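Local coordinates for TRAP dicarboxylate ABC transporter, substrate-binding protein (Roseobacter denitrificans, PDB 4OVQ) that binds beta-D-glucuronate and probably delivers it, as a periplasmic solute-binding protein, to a TRAP transporter, at residues L67-Q70 against P71-I74; V193-A196 against L197-V201; C237-I240 against G241-N244. All coordinates share one frame; numbering follows the deposited sequence. Where two conformers were deposited one is given.

Contact 1. Residues L67-Q70 against P71-I74. With BDP (beta-D-glucopyranuronic acid), chain C.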
loop_
_atom_site.group_PDB
_atom_site.type_symbol
_atom_site.label_atom_id
_atom_site.label_comp_id
_atom_site.label_asym_id
_atom_site.label_seq_id
_atom_site.Cartn_x
_atom_site.Cartn_y
_atom_site.Cartn_z
ATOM N N LEU A 67 -0.719 10.942 13.738
ATOM C CA LEU A 67 0.186 10.287 14.677
ATOM C C LEU A 67 1.623 10.058 14.140
ATOM O O LEU A 67 2.551 9.731 14.898
ATOM C CB LEU A 67 -0.384 8.945 15.133
ATOM C CG LEU A 67 -1.561 9.041 16.104
ATOM C CD1 LEU A 67 -1.932 7.648 16.592
ATOM C CD2 LEU A 67 -1.274 9.983 17.271
ATOM N N GLY A 68 1.813 10.256 12.849
ATOM C CA GLY A 68 3.156 10.200 12.307
ATOM C C GLY A 68 3.257 9.504 10.965
ATOM O O GLY A 68 2.264 9.110 10.351
ATOM N N SER A 69 4.470 9.393 10.475
ATOM C CA SER A 69 4.680 8.749 9.194
ATOM C C SER A 69 4.383 7.264 9.232
ATOM O O SER A 69 4.270 6.654 10.295
ATOM C CB SER A 69 6.121 8.909 8.773
ATOM O OG SER A 69 6.955 8.022 9.506
ATOM N N GLN A 70 4.243 6.654 8.056
ATOM C CA GLN A 70 3.913 5.248 8.055
ATOM C C GLN A 70 5.047 4.391 8.675
ATOM O O GLN A 70 4.767 3.512 9.500
ATOM C CB GLN A 70 3.469 4.782 6.658
ATOM C CG GLN A 70 2.913 3.378 6.674
ATOM C CD GLN A 70 1.878 3.040 5.623
ATOM O OE1 GLN A 70 1.144 2.083 5.804
ATOM N NE2 GLN A 70 1.788 3.834 4.548
ATOM N N PRO A 71 6.315 4.635 8.320
ATOM C CA PRO A 71 7.320 3.799 9.010
ATOM C C PRO A 71 7.334 3.961 10.540
ATOM O O PRO A 71 7.551 3.008 11.274
ATOM C CB PRO A 71 8.633 4.285 8.394
ATOM C CG PRO A 71 8.229 4.775 7.006
ATOM C CD PRO A 71 6.912 5.463 7.260
ATOM N N ASP A 72 7.119 5.169 11.016
ATOM C CA ASP A 72 7.071 5.398 12.434
ATOM C C ASP A 72 5.870 4.664 13.049
ATOM O O ASP A 72 5.995 4.000 14.078
ATOM C CB ASP A 72 7.108 6.902 12.733
ATOM C CG ASP A 72 8.460 7.546 12.345
ATOM O OD1 ASP A 72 9.461 6.804 12.240
ATOM O OD2 ASP A 72 8.535 8.781 12.139
ATOM N N ALA A 73 4.714 4.710 12.395
ATOM C CA ALA A 73 3.571 4.049 12.950
ATOM C C ALA A 73 3.783 2.550 12.990
ATOM O O ALA A 73 3.318 1.893 13.908
ATOM C CB ALA A 73 2.327 4.389 12.139
ATOM N N ILE A 74 4.380 1.990 11.943
ATOM C CA ILE A 74 4.690 0.552 11.925
ATOM C C ILE A 74 5.562 0.209 13.148
ATOM O O ILE A 74 5.289 -0.769 13.844
ATOM C CB ILE A 74 5.341 0.132 10.608
ATOM C CG1 ILE A 74 4.331 0.219 9.439
ATOM C CG2 ILE A 74 5.971 -1.282 10.736
ATOM C CD1 ILE A 74 5.027 0.383 8.104
HETATM C C1 BDP C . -1.036 4.956 -0.644
HETATM C C2 BDP C . -1.162 4.064 0.564
HETATM C C3 BDP C . -0.652 4.819 1.713
HETATM C C4 BDP C . 0.771 5.207 1.487
HETATM C C5 BDP C . 0.899 6.023 0.222
HETATM C C6 BDP C . 2.351 6.413 -0.100
HETATM O O2 BDP C . -2.602 3.835 0.735
HETATM O O3 BDP C . -0.644 3.851 2.828
HETATM O O4 BDP C . 1.274 5.986 2.653
HETATM O O5 BDP C . 0.362 5.326 -0.894
HETATM O O6A BDP C . 3.142 6.674 0.855
HETATM O O1 BDP C . -1.470 4.344 -1.823
HETATM O O6B BDP C . 2.579 6.587 -1.322
HETATM O O HOH W 1 6.491 10.327 12.297
#
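Two torsions set up the start of helix 70-79. At Ser69, chi1 of 76° tucks OG between its own backbone N and carbonyl carbon, turned toward the first turn of the helix, where Asp72 N donates to it at 3.2 Å. At Gln70, chi1 of -171° places CG opposite the backbone N, and the rest of the chain runs on extended, carrying the amide away from the helix to the sugar. Ser69 grips the turn a second time through its backbone, since Ala73 N donates to Ser69 O at 2.9 Å. In the conformer of Asp72 given here, a water that accepts from Ser69 N also donates to Asp72 OD2. Pro71 suits the first turn, where its nitrogen has no hydrogen to give; its CD lies 3.4 Å from Ser69 OG. One turn on, Ile74 N bonds to Gln70 O, and Ile74 CD1 lies 3.9 Å from Gln70 CG, the two side chains passing at a slant. The amide is held at both ends: OE1 accepts from Asn88 N, while NE2 donates to O3 of the bound beta-D-glucuronate at 3.0 Å, with an N-H...O angle of 158°, and lies 2.9 Å from the sugar O4. With Gln70 cut back to an alanine, Asn88 N and the sugar O3 would probably lose this partner, and a gap would open beside Ile74. The arrangement is a serine N-cap at the start of a helix whose first residue reaches into the ligand pocket of this solute-binding protein.

Contact 2. Residues V193-A196 against L197-V201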
loop_
_atom_site.group_PDB
_atom_site.type_symbol
_atom_site.label_atom_id
_atom_site.label_comp_id
_atom_site.label_asym_id
_atom_site.label_seq_id
_atom_site.Cartn_x
_atom_site.Cartn_y
_atom_site.Cartn_z
ATOM N N VAL A 193 4.937 14.973 0.091
ATOM C CA VAL A 193 4.959 14.897 -1.375
ATOM C C VAL A 193 4.310 16.124 -2.094
ATOM O O VAL A 193 4.857 16.614 -3.082
ATOM C CB VAL A 193 4.352 13.580 -1.862
ATOM C CG1 VAL A 193 4.393 13.535 -3.407
ATOM C CG2 VAL A 193 5.102 12.388 -1.225
ATOM N N TYR A 194 3.170 16.621 -1.619
ATOM C CA TYR A 194 2.519 17.768 -2.234
ATOM C C TYR A 194 3.453 18.973 -2.328
ATOM O O TYR A 194 3.611 19.544 -3.405
ATOM C CB TYR A 194 1.297 18.119 -1.415
ATOM C CG TYR A 194 0.491 19.276 -1.966
ATOM C CD1 TYR A 194 -0.510 19.061 -2.891
ATOM C CD2 TYR A 194 0.729 20.580 -1.540
ATOM C CE1 TYR A 194 -1.276 20.099 -3.390
ATOM C CE2 TYR A 194 -0.041 21.666 -2.046
ATOM C CZ TYR A 194 -1.031 21.398 -2.972
ATOM O OH TYR A 194 -1.808 22.418 -3.482
ATOM N N GLN A 195 4.073 19.354 -1.212
ATOM C CA GLN A 195 4.993 20.480 -1.230
ATOM C C GLN A 195 6.167 20.218 -2.178
ATOM O O GLN A 195 6.596 21.117 -2.892
ATOM C CB GLN A 195 5.460 20.773 0.204
ATOM C CG GLN A 195 6.505 21.874 0.326
ATOM C CD GLN A 195 5.933 23.235 0.066
ATOM O OE1 GLN A 195 4.730 23.394 -0.073
ATOM N NE2 GLN A 195 6.802 24.232 -0.021
ATOM N N ALA A 196 6.692 19.001 -2.173
ATOM C CA ALA A 196 7.855 18.686 -2.971
ATOM C C ALA A 196 7.538 18.802 -4.448
ATOM O O ALA A 196 8.384 19.242 -5.214
ATOM C CB ALA A 196 8.393 17.288 -2.629
ATOM N N LEU A 197 6.347 18.374 -4.867
ATOM C CA LEU A 197 5.925 18.522 -6.253
ATOM C C LEU A 197 5.708 19.993 -6.600
ATOM O O LEU A 197 6.085 20.442 -7.693
ATOM C CB LEU A 197 4.634 17.750 -6.481
ATOM C CG LEU A 197 4.702 16.230 -6.490
ATOM C CD1 LEU A 197 3.288 15.616 -6.443
ATOM C CD2 LEU A 197 5.460 15.791 -7.743
ATOM N N LYS A 198 5.085 20.728 -5.669
ATOM C CA LYS A 198 4.831 22.161 -5.810
ATOM C C LYS A 198 6.109 22.950 -6.096
ATOM O O LYS A 198 6.153 23.781 -7.019
ATOM C CB LYS A 198 4.156 22.691 -4.543
ATOM C CG LYS A 198 3.742 24.139 -4.635
ATOM C CD LYS A 198 3.179 24.643 -3.315
ATOM C CE LYS A 198 2.527 26.010 -3.458
ATOM N NZ LYS A 198 1.242 25.908 -4.193
ATOM N N THR A 199 7.150 22.702 -5.309
ATOM C CA THR A 199 8.398 23.457 -5.409
ATOM C C THR A 199 9.421 22.861 -6.388
ATOM O O THR A 199 10.434 23.475 -6.686
ATOM C CB THR A 199 9.082 23.523 -4.060
ATOM O OG1 THR A 199 9.432 22.191 -3.639
ATOM C CG2 THR A 199 8.179 24.165 -3.046
ATOM N N GLY A 200 9.134 21.680 -6.929
ATOM C CA GLY A 200 10.054 21.067 -7.875
ATOM C C GLY A 200 11.202 20.286 -7.253
ATOM O O GLY A 200 12.157 19.907 -7.977
ATOM N N VAL A 201 11.151 20.056 -5.936
ATOM C CA VAL A 201 12.109 19.185 -5.272
ATOM C C VAL A 201 12.036 17.759 -5.832
ATOM O O VAL A 201 13.072 17.086 -5.930
ATOM C CB VAL A 201 11.903 19.191 -3.750
ATOM C CG1 VAL A 201 12.674 18.070 -3.082
ATOM C CG2 VAL A 201 12.308 20.552 -3.173
#
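Val193 and Leu197 sit one turn apart on helix 193-199, and the chain from Val193 to Val201 covers this short helix and the glycine at its C-terminal end, Gly200, whose positive phi of 84° would crowd any CB against the carbonyl O of Thr199. The backbone bonds are regular i to i+4 pairs: Leu197 N to Val193 O, Lys198 N to Tyr194 O and Thr199 N to Gln195 O, each 2.9 Å long. At the far end, Ala196 also makes a backbone hydrogen bond with Val202, so the chain leaving the helix stays tied to its last turn.

Among apolar groups, Val193 and Leu197 lie side by side and point the same way, with Val193 CG1 3.8 Å from Leu197 CD1. Both also touch His217 of helix 217-220, so this buried flank faces the protein interior, and the side chain of Val193 comes close to that of the ligand-binding Arg167. Beyond the glycine the chain folds back enough to bring Val201 CB to 4.1 Å from Ala196 CB.

The polar side chains gather on the exposed flank. Gln195 bends at chi2 (72°), which swings its amide back over the following turn: OE1 comes 3.8 Å from CD in the aliphatic part of Lys198, whose amino end leads away. On the other branch of the same amide, Gln195 NE2 rests 3.3 Å from the methyl CG2 of Thr199.

Contact 3. Residues C237-I240 against G241-N244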
loop_
_atom_site.group_PDB
_atom_site.type_symbol
_atom_site.label_atom_id
_atom_site.label_comp_id
_atom_site.label_asym_id
_atom_site.label_seq_id
_atom_site.Cartn_x
_atom_site.Cartn_y
_atom_site.Cartn_z
ATOM N N CYS A 237 -3.726 -4.256 10.770
ATOM C CA CYS A 237 -2.517 -4.766 11.488
ATOM C C CYS A 237 -2.851 -4.645 12.991
ATOM O O CYS A 237 -3.433 -3.643 13.411
ATOM C CB CYS A 237 -1.161 -3.936 11.171
ATOM S SG CYS A 237 0.284 -4.745 11.619
ATOM N N ILE A 238 -2.512 -5.651 13.790
ATOM C CA ILE A 238 -2.546 -5.508 15.258
ATOM C C ILE A 238 -1.215 -5.983 15.840
ATOM O O ILE A 238 -0.617 -6.968 15.393
ATOM C CB ILE A 238 -3.749 -6.288 15.929
ATOM C CG1 ILE A 238 -3.896 -5.943 17.426
ATOM C CG2 ILE A 238 -3.633 -7.785 15.700
ATOM C CD1 ILE A 238 -5.208 -6.404 18.059
ATOM N N ASN A 239 -0.789 -5.290 16.895
ATOM C CA ASN A 239 0.332 -5.732 17.698
ATOM C C ASN A 239 0.060 -7.149 18.192
ATOM O O ASN A 239 -0.998 -7.412 18.770
ATOM C CB ASN A 239 0.495 -4.770 18.858
ATOM C CG ASN A 239 1.474 -5.258 19.854
ATOM O OD1 ASN A 239 1.106 -5.939 20.826
ATOM N ND2 ASN A 239 2.743 -4.971 19.603
ATOM N N ILE A 240 0.984 -8.076 17.951
ATOM C CA ILE A 240 0.681 -9.480 18.210
ATOM C C ILE A 240 0.506 -9.802 19.707
ATOM O O ILE A 240 -0.261 -10.695 20.057
ATOM C CB ILE A 240 1.673 -10.434 17.531
ATOM C CG1 ILE A 240 1.002 -11.805 17.338
ATOM C CG2 ILE A 240 2.935 -10.507 18.334
ATOM C CD1 ILE A 240 1.415 -12.502 16.074
ATOM N N GLY A 241 1.209 -9.096 20.587
ATOM C CA GLY A 241 1.039 -9.325 22.015
ATOM C C GLY A 241 -0.369 -8.988 22.469
ATOM O O GLY A 241 -0.993 -9.732 23.220
ATOM N N THR A 242 -0.855 -7.839 22.013
ATOM C CA THR A 242 -2.230 -7.406 22.235
ATOM C C THR A 242 -3.214 -8.485 21.781
ATOM O O THR A 242 -4.137 -8.836 22.528
ATOM C CB THR A 242 -2.546 -6.083 21.458
ATOM O OG1 THR A 242 -1.674 -5.033 21.901
ATOM C CG2 THR A 242 -3.989 -5.629 21.662
ATOM N N PHE A 243 -3.024 -8.997 20.568
ATOM C CA PHE A 243 -3.922 -10.006 20.000
ATOM C C PHE A 243 -3.862 -11.316 20.768
ATOM O O PHE A 243 -4.903 -11.912 21.105
ATOM C CB PHE A 243 -3.608 -10.252 18.513
ATOM C CG PHE A 243 -4.544 -11.241 17.848
ATOM C CD1 PHE A 243 -5.811 -10.861 17.462
ATOM C CD2 PHE A 243 -4.143 -12.542 17.615
ATOM C CE1 PHE A 243 -6.673 -11.762 16.855
ATOM C CE2 PHE A 243 -5.000 -13.444 16.998
ATOM C CZ PHE A 243 -6.268 -13.043 16.626
ATOM N N ASN A 244 -2.649 -11.748 21.104
ATOM C CA ASN A 244 -2.483 -13.041 21.740
ATOM C C ASN A 244 -3.034 -13.071 23.157
ATOM O O ASN A 244 -3.319 -14.137 23.685
ATOM C CB ASN A 244 -1.019 -13.463 21.741
ATOM C CG ASN A 244 -0.565 -13.976 20.408
ATOM O OD1 ASN A 244 -1.381 -14.234 19.518
ATOM N ND2 ASN A 244 0.749 -14.155 20.254
#
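Asn239 OD1 takes two bonds from Thr242. The backbone N of Thr242 donates to it at 3.0 Å, nearly straight at 168° and in the plane of the side-chain carbonyl, while Thr242 OG1 donates to the same oxygen at 3.1 Å from a position tilted out of that plane. With chi1 of 171° the asparagine carries its amide clear of its own backbone N and across the start of the helix, and the threonine side chain crosses it at about a right angle. The other end of the asparagine amide is held too: Asn239 ND2 donates to Val77 O on helix 70-79, so both ends of the amide are engaged and its rotation is fixed.

This is an asparagine N-cap at the turn from strand 234-239 into helix 240-244. The strand is an inner member of the mixed five-stranded sheet, with 84-88 and 135-141 as its neighbours, and the helix starts directly where it ends. The first turn closes through the main chain as well, Phe243 N donating to Asn239 O at 3.1 Å and Asn244 N to Ile240 O at 2.8 Å.

Beneath the cap, Ile238 sends both of its branches to the helix. CG2 meets Phe243 CB at 3.7 Å and approaches the ring obliquely, whereas CD1 reaches the methyl CG2 of Thr242 at 3.9 Å. The side chain of Phe243 also touches Lys251 and Leu255 of the long helix 248-282. On the outer side the amide of Asn244 turns back toward Ile240, its ND2 lying 3.8 Å from Ile240 CG1.

How the contacts relate
Along the chain the three contacts follow in series, 67-74, then 193-201, then 237-244, and none touches another. Contacts 1 and 3 have centres about 17 Å apart, with nearest atoms about 7 Å apart; they share a neighbourhood around the five-stranded sheet, and helix 70-79, begun in contact 1, later supplies the Val77 carbonyl that binds the capping asparagine of contact 3. Contact 2 stands on the opposite side of the chain's centre from contact 3, its centre about 21 Å from that of contact 1 and about 37 Å from that of contact 3. Contact 1 thus reaches the glucuronate directly, contact 2 places Val193 next to the pocket residue Arg167, and contact 3 lies away from the site.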